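Local coordinates for hypothetical sugar binding protein (Bacteroides thetaiotaomicron, PDB 3SEE) that is of unknown function but has a galactose-binding domain-like fold and probably binds a sugar, at residues Val109-Lys114 and Val164-Gly169; Lys24-Ser29 and Met39-Asp44; Ala62-Asn67 and Gly209-Ile214; Ala31-Trp36 and Arg84-Leu89; Asn127-Met132 and Ala193-Asp198. All coordinates share one frame; numbering follows the deposited sequence.

The contacts describe a two-sheet beta sandwich. Contact 1 packs one sheet on the other near the centre of the chain, and contact 5, with its centre about 11 Å from that of contact 1, sets a short helix against strand 130-133. Contact 4 is tied to contact 5 by the salt bridge Arg84 NH2 to Asp198 OD2 (2.8 Å) and to contact 2 by Arg84 NH1 to Ser29 O (2.9 Å). Contact 3 pairs two strands of the eight-stranded sheet, its centre about 27 Å from that of contact 5. A sodium ion is held by Thr47 and Thr48; from the ion to the side chain, Asn40 is about 4 Å away and Asp66 about 7 Å.

Contact 1: residues Val109-Lys114 and Val164-Gly169; sequences VSVYIK and VYYDMG
With chi1 at -83°, Tyr166 sets its CG anti to its own carbonyl carbon, and the ring reaches in among the side chains of Val111 and Ile113. Val111 CG1, anti to the backbone N, lies 3.8 Å from Tyr166 CE1, and the two side chains pass flank to flank, running opposite ways. Ile113 comes over one face of the ring: its CD1 stands 4.2 Å from the centroid of Tyr166, 24° off the ring normal and displaced toward the rim, a CH-pi contact. That same methyl also meets Met168 (selenomethionine), where Met168 CE lies 3.8 Å from Ile113 CD1 and the two side chains are roughly perpendicular. At the other end of the patch Val164 CG1 is a looser neighbour, 4.3 Å from Val111 CG2. The phenol oxygen is buried: Tyr166 OH comes to 3.2 Å from Val111 O, and its hydrogen-bond partner is Ala147 O, which anchors the far end of the ring.

The strand axes run 9.5 Å apart and only 19° from parallel, the aligned face-to-face packing of a beta sandwich. Strand 108-115 belongs to the mixed sheet and strand 160-167 to the antiparallel one; Leu96 and Phe98 of strand 93-102 pack on Val111, while Phe131 of strand 130-133 touches both Ile113 and Met168.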
# COMPACT_ATOMS: atom_id res chain seq x y z
N VAL A 109 9.48 -0.67 -4.22
CA VAL A 109 8.36 -1.12 -3.41
C VAL A 109 7.55 0.12 -3.04
O VAL A 109 8.09 1.21 -2.93
CB VAL A 109 8.85 -1.90 -2.18
CG1 VAL A 109 9.67 -1.03 -1.24
CG2 VAL A 109 7.70 -2.61 -1.50
N SER A 110 6.26 -0.07 -2.84
CA SER A 110 5.31 1.02 -2.81
C SER A 110 4.23 0.81 -1.78
O SER A 110 3.94 -0.32 -1.38
CB SER A 110 4.69 1.19 -4.18
OG SER A 110 5.70 1.26 -5.20
N VAL A 111 3.59 1.91 -1.42
CA VAL A 111 2.56 1.97 -0.38
C VAL A 111 1.48 2.96 -0.79
O VAL A 111 1.80 4.02 -1.33
CB VAL A 111 3.18 2.58 0.90
CG1 VAL A 111 2.12 2.80 1.98
CG2 VAL A 111 4.32 1.72 1.38
N TYR A 112 0.23 2.71 -0.43
CA TYR A 112 -0.79 3.74 -0.31
C TYR A 112 -1.77 3.30 0.78
O TYR A 112 -1.77 2.13 1.20
CB TYR A 112 -1.49 4.06 -1.65
CG TYR A 112 -2.26 2.93 -2.30
CD1 TYR A 112 -3.52 2.56 -1.86
CD2 TYR A 112 -1.71 2.22 -3.35
CE1 TYR A 112 -4.22 1.54 -2.45
CE2 TYR A 112 -2.41 1.18 -3.95
CZ TYR A 112 -3.67 0.85 -3.50
OH TYR A 112 -4.40 -0.18 -4.07
N ILE A 113 -2.61 4.23 1.23
CA ILE A 113 -3.60 3.95 2.27
C ILE A 113 -4.91 4.58 1.80
O ILE A 113 -5.01 5.80 1.66
CB ILE A 113 -3.17 4.49 3.65
CG1 ILE A 113 -1.73 4.09 4.01
CG2 ILE A 113 -4.16 3.98 4.73
CD1 ILE A 113 -1.24 4.60 5.38
N LYS A 114 -5.90 3.73 1.52
CA LYS A 114 -7.10 4.11 0.78
C LYS A 114 -8.36 3.80 1.58
O LYS A 114 -8.45 2.83 2.31
CB LYS A 114 -7.15 3.39 -0.58
CG LYS A 114 -8.20 3.91 -1.53
CD LYS A 114 -8.11 3.24 -2.89
CE LYS A 114 -9.07 3.82 -3.91
NZ LYS A 114 -10.50 3.56 -3.55
N VAL A 164 7.76 5.59 5.55
CA VAL A 164 7.05 6.70 4.98
C VAL A 164 6.06 7.24 6.01
O VAL A 164 5.32 6.48 6.64
CB VAL A 164 6.37 6.35 3.65
CG1 VAL A 164 5.44 5.14 3.77
CG2 VAL A 164 5.60 7.58 3.10
N TYR A 165 6.02 8.57 6.12
CA TYR A 165 5.01 9.24 6.93
C TYR A 165 3.81 9.66 6.11
O TYR A 165 3.96 10.18 4.99
CB TYR A 165 5.60 10.49 7.63
CG TYR A 165 6.37 10.21 8.89
CD1 TYR A 165 7.55 9.52 8.86
CD2 TYR A 165 5.87 10.61 10.13
CE1 TYR A 165 8.25 9.24 10.04
CE2 TYR A 165 6.58 10.35 11.31
CZ TYR A 165 7.74 9.66 11.23
OH TYR A 165 8.44 9.38 12.39
N TYR A 166 2.65 9.45 6.70
CA TYR A 166 1.38 9.90 6.15
C TYR A 166 0.73 10.90 7.09
O TYR A 166 0.92 10.83 8.32
CB TYR A 166 0.42 8.69 5.91
CG TYR A 166 0.73 7.99 4.58
CD1 TYR A 166 1.64 6.97 4.51
CD2 TYR A 166 0.13 8.43 3.41
CE1 TYR A 166 1.94 6.41 3.26
CE2 TYR A 166 0.45 7.90 2.19
CZ TYR A 166 1.35 6.87 2.11
OH TYR A 166 1.72 6.29 0.91
N ASP A 167 -0.07 11.80 6.52
CA ASP A 167 -0.88 12.74 7.30
C ASP A 167 -2.33 12.29 7.18
O ASP A 167 -2.98 12.52 6.16
CB ASP A 167 -0.70 14.16 6.79
CG ASP A 167 -1.33 15.20 7.70
OD1 ASP A 167 -2.11 14.82 8.60
OD2 ASP A 167 -1.03 16.40 7.50
N MSE A 168 -2.84 11.64 8.22
CA MSE A 168 -4.24 11.23 8.22
C MSE A 168 -5.19 12.44 8.30
O MSE A 168 -6.40 12.29 8.08
CB MSE A 168 -4.51 10.22 9.34
CG MSE A 168 -4.19 8.78 9.00
SE MSE A 168 -2.46 8.54 8.14
CE MSE A 168 -2.50 6.65 8.29
N GLY A 169 -4.65 13.61 8.64
CA GLY A 169 -5.38 14.84 8.56
C GLY A 169 -5.54 15.46 7.18
O GLY A 169 -6.20 16.52 7.06

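Contact 2: residues Lys24-Ser29 and Met39-Asp44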
# COMPACT_ATOMS: atom_id res chain seq x y z
N LYS A 24 -7.45 -14.60 0.13
CA LYS A 24 -7.56 -13.78 -1.04
C LYS A 24 -8.94 -13.17 -1.08
O LYS A 24 -9.93 -13.85 -0.79
CB LYS A 24 -7.37 -14.68 -2.25
CG LYS A 24 -7.44 -14.02 -3.55
CD LYS A 24 -6.71 -14.88 -4.59
CE LYS A 24 -6.23 -13.96 -5.65
NZ LYS A 24 -7.19 -13.77 -6.67
N VAL A 25 -9.03 -11.90 -1.46
CA VAL A 25 -10.32 -11.27 -1.72
C VAL A 25 -10.30 -10.71 -3.12
O VAL A 25 -9.21 -10.41 -3.63
CB VAL A 25 -10.67 -10.16 -0.69
CG1 VAL A 25 -10.79 -10.74 0.73
CG2 VAL A 25 -9.67 -9.02 -0.73
N THR A 26 -11.48 -10.50 -3.69
CA THR A 26 -11.59 -9.86 -4.99
C THR A 26 -11.82 -8.36 -4.89
O THR A 26 -11.68 -7.66 -5.87
CB THR A 26 -12.69 -10.50 -5.83
OG1 THR A 26 -13.91 -10.37 -5.12
CG2 THR A 26 -12.36 -11.98 -6.11
N ASN A 27 -12.15 -7.89 -3.70
CA ASN A 27 -12.27 -6.44 -3.44
C ASN A 27 -12.01 -6.24 -1.96
O ASN A 27 -12.52 -7.02 -1.13
CB ASN A 27 -13.67 -5.92 -3.83
CG ASN A 27 -13.78 -4.40 -3.77
OD1 ASN A 27 -13.71 -3.81 -2.70
ND2 ASN A 27 -13.98 -3.77 -4.93
N PRO A 28 -11.23 -5.20 -1.60
CA PRO A 28 -10.97 -4.91 -0.19
C PRO A 28 -12.23 -4.77 0.67
O PRO A 28 -12.19 -5.00 1.86
CB PRO A 28 -10.17 -3.60 -0.25
CG PRO A 28 -9.45 -3.69 -1.55
CD PRO A 28 -10.44 -4.30 -2.48
N SER A 29 -13.36 -4.38 0.07
CA SER A 29 -14.61 -4.25 0.83
C SER A 29 -15.05 -5.57 1.47
O SER A 29 -15.78 -5.55 2.46
CB SER A 29 -15.75 -3.70 -0.03
OG SER A 29 -15.45 -2.40 -0.52
N MSE A 39 -4.70 -9.32 -2.65
CA MSE A 39 -5.41 -8.87 -3.85
C MSE A 39 -4.58 -9.26 -5.06
O MSE A 39 -3.42 -8.86 -5.17
CB MSE A 39 -5.65 -7.36 -3.84
CG MSE A 39 -7.01 -6.97 -3.31
SE MSE A 39 -8.47 -7.29 -4.53
CE MSE A 39 -8.18 -5.75 -5.59
N ASN A 40 -5.15 -10.06 -5.95
CA ASN A 40 -4.53 -10.38 -7.22
C ASN A 40 -5.63 -10.55 -8.24
O ASN A 40 -6.13 -11.66 -8.49
CB ASN A 40 -3.66 -11.63 -7.12
CG ASN A 40 -2.92 -11.92 -8.39
OD1 ASN A 40 -3.09 -11.24 -9.41
ND2 ASN A 40 -2.09 -12.97 -8.34
N ASN A 41 -6.04 -9.42 -8.81
CA ASN A 41 -6.99 -9.36 -9.90
C ASN A 41 -6.30 -9.15 -11.23
O ASN A 41 -6.97 -8.94 -12.23
CB ASN A 41 -8.09 -8.31 -9.66
CG ASN A 41 -9.02 -8.68 -8.53
OD1 ASN A 41 -9.15 -9.84 -8.14
ND2 ASN A 41 -9.72 -7.65 -8.02
N GLU A 42 -4.97 -9.23 -11.28
CA GLU A 42 -4.29 -9.31 -12.56
C GLU A 42 -4.66 -10.63 -13.22
O GLU A 42 -5.03 -11.60 -12.55
CB GLU A 42 -2.77 -9.20 -12.38
CG GLU A 42 -2.28 -7.83 -11.92
CD GLU A 42 -2.23 -6.81 -13.03
OE1 GLU A 42 -1.98 -7.20 -14.19
OE2 GLU A 42 -2.31 -5.61 -12.74
N ALA A 43 -4.53 -10.68 -14.53
CA ALA A 43 -4.79 -11.88 -15.30
C ALA A 43 -4.02 -13.06 -14.73
O ALA A 43 -2.87 -12.91 -14.26
CB ALA A 43 -4.39 -11.66 -16.75
N ASP A 44 -4.62 -14.24 -14.82
CA ASP A 44 -3.96 -15.47 -14.44
C ASP A 44 -2.58 -15.52 -15.06
O ASP A 44 -2.41 -15.34 -16.25
CB ASP A 44 -4.81 -16.66 -14.91
CG ASP A 44 -4.15 -17.98 -14.62
OD1 ASP A 44 -3.36 -18.44 -15.49
OD2 ASP A 44 -4.41 -18.54 -13.53
O HOH W 1 -7.89 -10.98 -5.92
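The short edge strand 24-25 of the mixed sheet and the turn that follows it lie against the end of strand 36-40, and side chains and one water make most of the join. Asn41 ND2 donates to Thr26 O at 2.9 Å, a nearly straight bond (166°) with the acceptor in the plane of the Asn41 amide. Lys24 reaches across with its chain bent only at the last torsion, and its NZ donates to Asn40 O (3.0 Å) from above the carbonyl plane. A water sits among the two segments: it donates to Val25 O (2.7 Å) and to Asn41 OD1, and accepts from Lys24 NZ and Asn40 N. Alongside, Met39 (selenomethionine) folds back through two bends; in the modelled conformer its SE lies near Val25 O, and Met39 CE is 4.1 Å from Pro28 CD. An alanine in place of Asn41 would probably leave Thr26 O without its amide donor and the water without one of its acceptors, making the turn easier to displace. Asn40 ND2 bonds to Thr47 O, beside the sodium site. Charge, amide and water together thus give polar partners to backbone groups at a partly exposed sheet edge, with a hydrophobic side chain packed behind them.

Contact 3: residues Ala62-Asn67 and Gly209-Ile214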
# COMPACT_ATOMS: atom_id res chain seq x y z
N ALA A 62 7.61 -13.98 5.57
CA ALA A 62 7.43 -12.83 4.69
C ALA A 62 6.34 -13.11 3.69
O ALA A 62 5.92 -14.26 3.52
CB ALA A 62 8.74 -12.52 3.97
N MSE A 63 5.91 -12.05 3.02
CA MSE A 63 5.08 -12.18 1.82
C MSE A 63 5.95 -11.90 0.62
O MSE A 63 6.75 -10.95 0.63
CB MSE A 63 3.95 -11.17 1.82
CG MSE A 63 3.02 -11.32 3.03
SE MSE A 63 2.11 -13.00 3.16
CE MSE A 63 1.08 -12.96 1.54
N LYS A 64 5.82 -12.70 -0.44
CA LYS A 64 6.56 -12.50 -1.68
C LYS A 64 5.60 -12.08 -2.78
O LYS A 64 4.59 -12.76 -3.02
CB LYS A 64 7.29 -13.79 -2.08
CG LYS A 64 8.11 -13.64 -3.35
CD LYS A 64 8.69 -14.94 -3.82
CE LYS A 64 9.93 -15.27 -3.01
NZ LYS A 64 10.76 -16.38 -3.58
N ILE A 65 5.93 -10.98 -3.44
CA ILE A 65 5.20 -10.47 -4.60
C ILE A 65 6.07 -10.75 -5.80
O ILE A 65 7.09 -10.09 -6.04
CB ILE A 65 4.90 -8.96 -4.50
CG1 ILE A 65 4.12 -8.65 -3.21
CG2 ILE A 65 4.13 -8.50 -5.76
CD1 ILE A 65 3.88 -7.14 -2.98
N ASP A 66 5.70 -11.76 -6.56
CA ASP A 66 6.54 -12.30 -7.65
C ASP A 66 5.94 -11.96 -8.99
O ASP A 66 4.95 -12.58 -9.40
CB ASP A 66 6.71 -13.81 -7.46
CG ASP A 66 7.60 -14.46 -8.51
OD1 ASP A 66 7.91 -13.84 -9.53
OD2 ASP A 66 7.94 -15.64 -8.28
N ASN A 67 6.50 -10.95 -9.67
CA ASN A 67 6.05 -10.52 -10.99
C ASN A 67 6.83 -11.14 -12.14
O ASN A 67 6.87 -10.58 -13.22
CB ASN A 67 6.11 -8.99 -11.10
CG ASN A 67 5.17 -8.27 -10.19
OD1 ASN A 67 4.34 -8.85 -9.51
ND2 ASN A 67 5.32 -6.96 -10.15
N GLY A 209 8.59 -8.25 -13.92
CA GLY A 209 9.75 -9.09 -13.73
C GLY A 209 10.39 -9.05 -12.37
O GLY A 209 11.27 -9.87 -12.09
N GLY A 210 9.96 -8.12 -11.52
CA GLY A 210 10.55 -7.95 -10.20
C GLY A 210 10.00 -8.95 -9.20
O GLY A 210 8.91 -9.51 -9.41
N VAL A 211 10.75 -9.17 -8.14
CA VAL A 211 10.33 -10.01 -7.05
C VAL A 211 10.69 -9.27 -5.77
O VAL A 211 11.88 -8.98 -5.53
CB VAL A 211 11.01 -11.40 -7.07
CG1 VAL A 211 10.53 -12.22 -5.86
CG2 VAL A 211 10.76 -12.13 -8.40
N VAL A 212 9.68 -8.95 -4.96
CA VAL A 212 9.86 -8.21 -3.70
C VAL A 212 9.27 -9.03 -2.56
O VAL A 212 8.16 -9.55 -2.67
CB VAL A 212 9.19 -6.81 -3.78
CG1 VAL A 212 9.31 -6.05 -2.48
CG2 VAL A 212 9.78 -5.98 -4.95
N GLU A 213 10.01 -9.13 -1.47
CA GLU A 213 9.56 -9.78 -0.25
C GLU A 213 9.40 -8.74 0.85
O GLU A 213 10.18 -7.78 0.91
CB GLU A 213 10.56 -10.85 0.15
CG GLU A 213 10.70 -11.94 -0.89
CD GLU A 213 11.93 -12.77 -0.67
OE1 GLU A 213 11.88 -13.75 0.08
OE2 GLU A 213 12.99 -12.42 -1.24
N ILE A 214 8.36 -8.92 1.66
CA ILE A 214 7.93 -7.94 2.65
C ILE A 214 7.83 -8.61 4.01
O ILE A 214 7.24 -9.69 4.14
CB ILE A 214 6.53 -7.40 2.25
CG1 ILE A 214 6.63 -6.57 0.98
CG2 ILE A 214 5.89 -6.59 3.39
CD1 ILE A 214 5.45 -6.73 0.09
O HOH W 2 12.26 -16.63 -1.52
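Gly210 O accepts from Asn67 N at 2.8 Å. From here an antiparallel ladder runs on: Ile65 pairs with Val212, Ile65 N reaching Val212 O at 2.8 Å and almost straight (177°), and Met63 pairs with Ile214. At the Asn67 end Gly209 N donates to Asn67 O in a more bent bond (135°).

On the face of Ile65 and Ile214 the two CD1 methyls meet, Ile65 CD1 lying 3.5 Å from Ile214 CD1 in the modelled conformer. On the other face Lys64 and Glu213 run together in the same direction, and Val211 stands between Lys64 and Asp66, its CG1 3.8 Å from Lys64 CG and its CG2 3.5 Å from Asp66 OD1. In the modelled conformer of the lysine, Lys64 NZ and Glu213 OE1 remain 4.6 Å apart; a water accepts from the amine and donates only weakly to the carboxylate.

Asn67 is fixed from outside, its OD1 bonded to Thr47 OG1 and its ND2 to Gly205 O and Asn207 O. In the eight-stranded sheet, strand 61-66 runs between 48-53 and 211-221, and Leu81 of the opposing sheet packs on Met63 and Ile214.

Contact 4: residues Ala31-Trp36 and Arg84-Leu89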
# COMPACT_ATOMS: atom_id res chain seq x y z
N ALA A 31 -12.77 -7.81 2.66
CA ALA A 31 -11.72 -8.29 3.54
C ALA A 31 -12.12 -8.17 5.01
O ALA A 31 -12.73 -7.18 5.40
CB ALA A 31 -10.44 -7.51 3.31
N THR A 32 -11.77 -9.16 5.81
CA THR A 32 -11.89 -9.09 7.26
C THR A 32 -10.80 -8.18 7.78
O THR A 32 -9.62 -8.34 7.45
CB THR A 32 -11.71 -10.49 7.86
OG1 THR A 32 -12.65 -11.38 7.25
CG2 THR A 32 -11.89 -10.46 9.38
N ALA A 33 -11.17 -7.21 8.60
CA ALA A 33 -10.21 -6.29 9.16
C ALA A 33 -9.30 -6.96 10.15
O ALA A 33 -9.64 -7.98 10.74
CB ALA A 33 -10.91 -5.10 9.80
N GLY A 34 -8.11 -6.40 10.29
CA GLY A 34 -7.14 -6.90 11.26
C GLY A 34 -6.41 -8.14 10.85
O GLY A 34 -5.82 -8.82 11.70
N GLU A 35 -6.46 -8.46 9.57
CA GLU A 35 -5.83 -9.63 8.98
C GLU A 35 -5.18 -9.11 7.72
O GLU A 35 -5.59 -8.07 7.22
CB GLU A 35 -6.90 -10.66 8.62
CG GLU A 35 -7.64 -11.18 9.83
CD GLU A 35 -8.44 -12.42 9.56
OE1 GLU A 35 -8.48 -12.90 8.40
OE2 GLU A 35 -9.04 -12.91 10.55
N TRP A 36 -4.17 -9.82 7.20
CA TRP A 36 -3.71 -9.57 5.85
C TRP A 36 -4.62 -10.22 4.82
O TRP A 36 -5.16 -11.30 5.05
CB TRP A 36 -2.29 -10.10 5.66
CG TRP A 36 -1.29 -9.39 6.49
CD1 TRP A 36 -0.71 -9.84 7.64
CD2 TRP A 36 -0.70 -8.10 6.23
NE1 TRP A 36 0.17 -8.92 8.12
CE2 TRP A 36 0.20 -7.84 7.28
CE3 TRP A 36 -0.89 -7.13 5.24
CZ2 TRP A 36 0.94 -6.66 7.33
CZ3 TRP A 36 -0.15 -5.97 5.31
CH2 TRP A 36 0.74 -5.75 6.35
N ARG A 84 -6.93 -4.20 6.11
CA ARG A 84 -8.01 -3.28 6.43
C ARG A 84 -8.00 -2.92 7.91
O ARG A 84 -7.79 -3.82 8.75
CB ARG A 84 -9.34 -3.91 6.01
CG ARG A 84 -10.58 -3.08 6.16
CD ARG A 84 -11.76 -3.90 5.71
NE ARG A 84 -13.01 -3.16 5.78
CZ ARG A 84 -14.15 -3.62 5.29
NH1 ARG A 84 -14.23 -4.84 4.76
NH2 ARG A 84 -15.23 -2.86 5.29
N ILE A 85 -8.19 -1.64 8.19
CA ILE A 85 -8.14 -1.13 9.54
C ILE A 85 -9.46 -0.42 9.87
O ILE A 85 -9.84 0.53 9.23
CB ILE A 85 -6.97 -0.13 9.71
CG1 ILE A 85 -5.64 -0.81 9.33
CG2 ILE A 85 -6.94 0.41 11.16
CD1 ILE A 85 -4.44 0.10 9.42
N THR A 86 -10.13 -0.93 10.89
CA THR A 86 -11.42 -0.40 11.35
C THR A 86 -11.38 0.03 12.81
O THR A 86 -12.41 0.26 13.40
CB THR A 86 -12.57 -1.40 11.10
OG1 THR A 86 -12.24 -2.66 11.74
CG2 THR A 86 -12.78 -1.61 9.62
N ASP A 87 -10.19 0.18 13.37
CA ASP A 87 -10.11 0.59 14.77
C ASP A 87 -10.46 2.07 14.99
O ASP A 87 -10.79 2.46 16.13
CB ASP A 87 -8.79 0.18 15.36
CG ASP A 87 -8.69 -1.36 15.56
OD1 ASP A 87 -9.66 -2.07 16.03
OD2 ASP A 87 -7.61 -1.86 15.23
N GLY A 88 -10.44 2.87 13.92
CA GLY A 88 -10.77 4.28 14.00
C GLY A 88 -9.49 5.09 14.19
O GLY A 88 -8.94 5.16 15.29
N LEU A 89 -9.02 5.69 13.12
CA LEU A 89 -7.80 6.51 13.12
C LEU A 89 -8.12 7.94 13.54
O LEU A 89 -9.20 8.44 13.33
CB LEU A 89 -7.17 6.51 11.74
CG LEU A 89 -6.74 5.16 11.21
CD1 LEU A 89 -6.23 5.32 9.79
CD2 LEU A 89 -5.67 4.51 12.10
O HOH W 3 -7.75 -6.92 6.17
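Arg84 lays its aliphatic chain beside Ala33, CG lying 4.2 Å from Ala33 CB, and carries its guanidinium on to the carbonyl of Ala31. CG is anti to the backbone N (chi1 -176°), and the chain stays extended as far as NE. Arg84 NH1 then donates to Ala31 O at 2.9 Å, in the plane of that carbonyl, while the oxygen sits near the guanidinium plane at its edge, tilted 22° out of it. The bond is somewhat bent at the hydrogen (141°). NH1 also bonds to Ser29 O, and NH2 makes a salt bridge with Asp198, so several partners fix the rotation of the group.

The backbone of Arg84 takes part as well. Its carbonyl oxygen accepts from Gly34 N at 3.0 Å, with Ala33 CA close by at 3.5 Å from the same Arg84 O. The amide N of Arg84 gives its hydrogen to a water (2.8 Å) that in turn donates to Thr32 O and Glu35 O, adding a water bridge beside the direct bond of Gly34 N to Arg84 O. At the outer margin Ala33 CB rests 3.4 Å from Thr86 OG1.

The loop between strands 24-25 and 36-40 is thus bound, at the surface, to the end of strand 79-85, the antiparallel neighbour of strand 36-40 in the mixed sheet of the beta sandwich.

Contact 5: residues Asn127-Met132 and Ala193-Asp198; sequences NTTFFM and AAILKD
The tight part of this contact is Phe131 against Ile195, which reach toward each other tip to tip. Ile195 CD1 stands 3.7 Å from the centroid of the Phe131 ring and 7° off its normal, a CH-pi contact squarely over the centre. The other two branch atoms reach the ring's outer atoms: Ile195 CG1 lies 3.6 Å from Phe131 CZ, and Ile195 CG2 3.7 Å from Phe131 CE1. With CG1 anti to the backbone N (chi1 -169°), Ile195 points its longer branch away from the helix and at the phenyl ring, leaving CG2 between the backbone N and the carbonyl carbon. Leu196 adds a methyl, CD2 being 3.9 Å from Phe131 CE1 in an oblique approach.

The packing is sparser toward Thr129. There Ile195 CD1 comes to 3.6 Å from the backbone Thr129 O, but Thr129 CG2 lies 4.2 Å from Ile195 CD1, and the partly exposed threonine turns its hydroxyl to Glu118, with which OG1 is hydrogen-bonded. An alanine in place of Phe131 would probably leave Ile195 and the Leu196 methyl facing a gap where the ring had been, and let the weakly bonded helix shift.

Helix 194-197 thus sits on the end of strand 130-133 and meets it through apolar side chains. Val171 of strand 170-172 touches both Phe131 and Ile195, and strand 108-115 adjoins the ring through Ile113, so the ring lies among strands of both sheets; just past the helix, Asp198 bonds to Thr116.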
# COMPACT_ATOMS: atom_id res chain seq x y z
N ASN A 127 -15.34 7.43 -6.32
CA ASN A 127 -14.26 8.21 -5.74
C ASN A 127 -13.05 7.33 -5.41
O ASN A 127 -13.20 6.12 -5.19
CB ASN A 127 -14.70 8.86 -4.43
CG ASN A 127 -15.75 9.94 -4.60
OD1 ASN A 127 -15.88 10.58 -5.65
ND2 ASN A 127 -16.47 10.18 -3.52
N THR A 128 -11.89 7.97 -5.37
CA THR A 128 -10.65 7.32 -4.92
C THR A 128 -10.02 8.26 -3.90
O THR A 128 -9.45 9.29 -4.25
CB THR A 128 -9.69 7.06 -6.09
OG1 THR A 128 -9.36 8.30 -6.73
CG2 THR A 128 -10.28 6.11 -7.14
N THR A 129 -10.16 7.90 -2.63
CA THR A 129 -9.78 8.75 -1.50
C THR A 129 -8.62 8.14 -0.74
O THR A 129 -8.72 7.00 -0.30
CB THR A 129 -10.97 8.91 -0.53
OG1 THR A 129 -12.17 9.24 -1.27
CG2 THR A 129 -10.71 9.96 0.51
N PHE A 130 -7.53 8.88 -0.61
CA PHE A 130 -6.29 8.37 -0.02
C PHE A 130 -5.79 9.33 1.05
O PHE A 130 -5.89 10.54 0.86
CB PHE A 130 -5.18 8.26 -1.06
CG PHE A 130 -5.50 7.45 -2.28
CD1 PHE A 130 -6.16 8.00 -3.37
CD2 PHE A 130 -5.07 6.14 -2.38
CE1 PHE A 130 -6.37 7.26 -4.53
CE2 PHE A 130 -5.28 5.40 -3.53
CZ PHE A 130 -5.94 5.95 -4.58
N PHE A 131 -5.14 8.83 2.09
CA PHE A 131 -4.37 9.73 2.94
C PHE A 131 -3.14 10.26 2.20
O PHE A 131 -2.53 9.56 1.39
CB PHE A 131 -3.93 9.03 4.21
CG PHE A 131 -5.07 8.66 5.11
CD1 PHE A 131 -5.93 9.63 5.60
CD2 PHE A 131 -5.30 7.34 5.47
CE1 PHE A 131 -6.98 9.27 6.44
CE2 PHE A 131 -6.35 6.98 6.30
CZ PHE A 131 -7.18 7.96 6.79
N MSE A 132 -2.80 11.52 2.46
CA MSE A 132 -1.69 12.16 1.78
C MSE A 132 -0.36 11.77 2.38
O MSE A 132 -0.15 11.85 3.59
CB MSE A 132 -1.86 13.67 1.88
CG MSE A 132 -0.90 14.44 0.96
SE MSE A 132 -0.91 16.35 1.30
CE MSE A 132 0.47 16.40 2.67
N ALA A 193 -14.85 11.77 8.59
CA ALA A 193 -14.62 11.14 7.32
C ALA A 193 -14.66 9.62 7.44
O ALA A 193 -14.07 9.02 8.35
CB ALA A 193 -13.27 11.58 6.75
N ALA A 194 -15.28 9.00 6.44
CA ALA A 194 -15.36 7.56 6.36
C ALA A 194 -13.99 6.89 6.35
O ALA A 194 -13.81 5.83 6.94
CB ALA A 194 -16.15 7.13 5.11
N ILE A 195 -13.01 7.52 5.70
CA ILE A 195 -11.70 6.91 5.57
C ILE A 195 -11.05 6.63 6.93
O ILE A 195 -10.31 5.68 7.09
CB ILE A 195 -10.78 7.73 4.65
CG1 ILE A 195 -9.51 6.96 4.30
CG2 ILE A 195 -10.51 9.13 5.22
CD1 ILE A 195 -8.60 7.65 3.26
N LEU A 196 -11.31 7.50 7.92
CA LEU A 196 -10.72 7.31 9.23
C LEU A 196 -11.24 6.05 9.91
O LEU A 196 -10.54 5.42 10.70
CB LEU A 196 -11.00 8.52 10.12
CG LEU A 196 -10.33 9.84 9.71
CD1 LEU A 196 -10.96 10.99 10.50
CD2 LEU A 196 -8.81 9.82 9.89
N LYS A 197 -12.50 5.68 9.63
CA LYS A 197 -13.13 4.53 10.26
C LYS A 197 -12.94 3.22 9.51
O LYS A 197 -13.15 2.14 10.08
CB LYS A 197 -14.62 4.75 10.46
CG LYS A 197 -14.93 5.97 11.27
CD LYS A 197 -16.46 6.12 11.47
CE LYS A 197 -16.89 7.48 12.05
NZ LYS A 197 -17.32 8.55 11.05
N ASP A 198 -12.57 3.28 8.23
CA ASP A 198 -12.48 2.07 7.41
C ASP A 198 -11.61 2.35 6.20
O ASP A 198 -12.04 2.98 5.22
CB ASP A 198 -13.89 1.62 6.99
CG ASP A 198 -13.91 0.27 6.36
OD1 ASP A 198 -12.83 -0.36 6.19
OD2 ASP A 198 -15.03 -0.19 6.02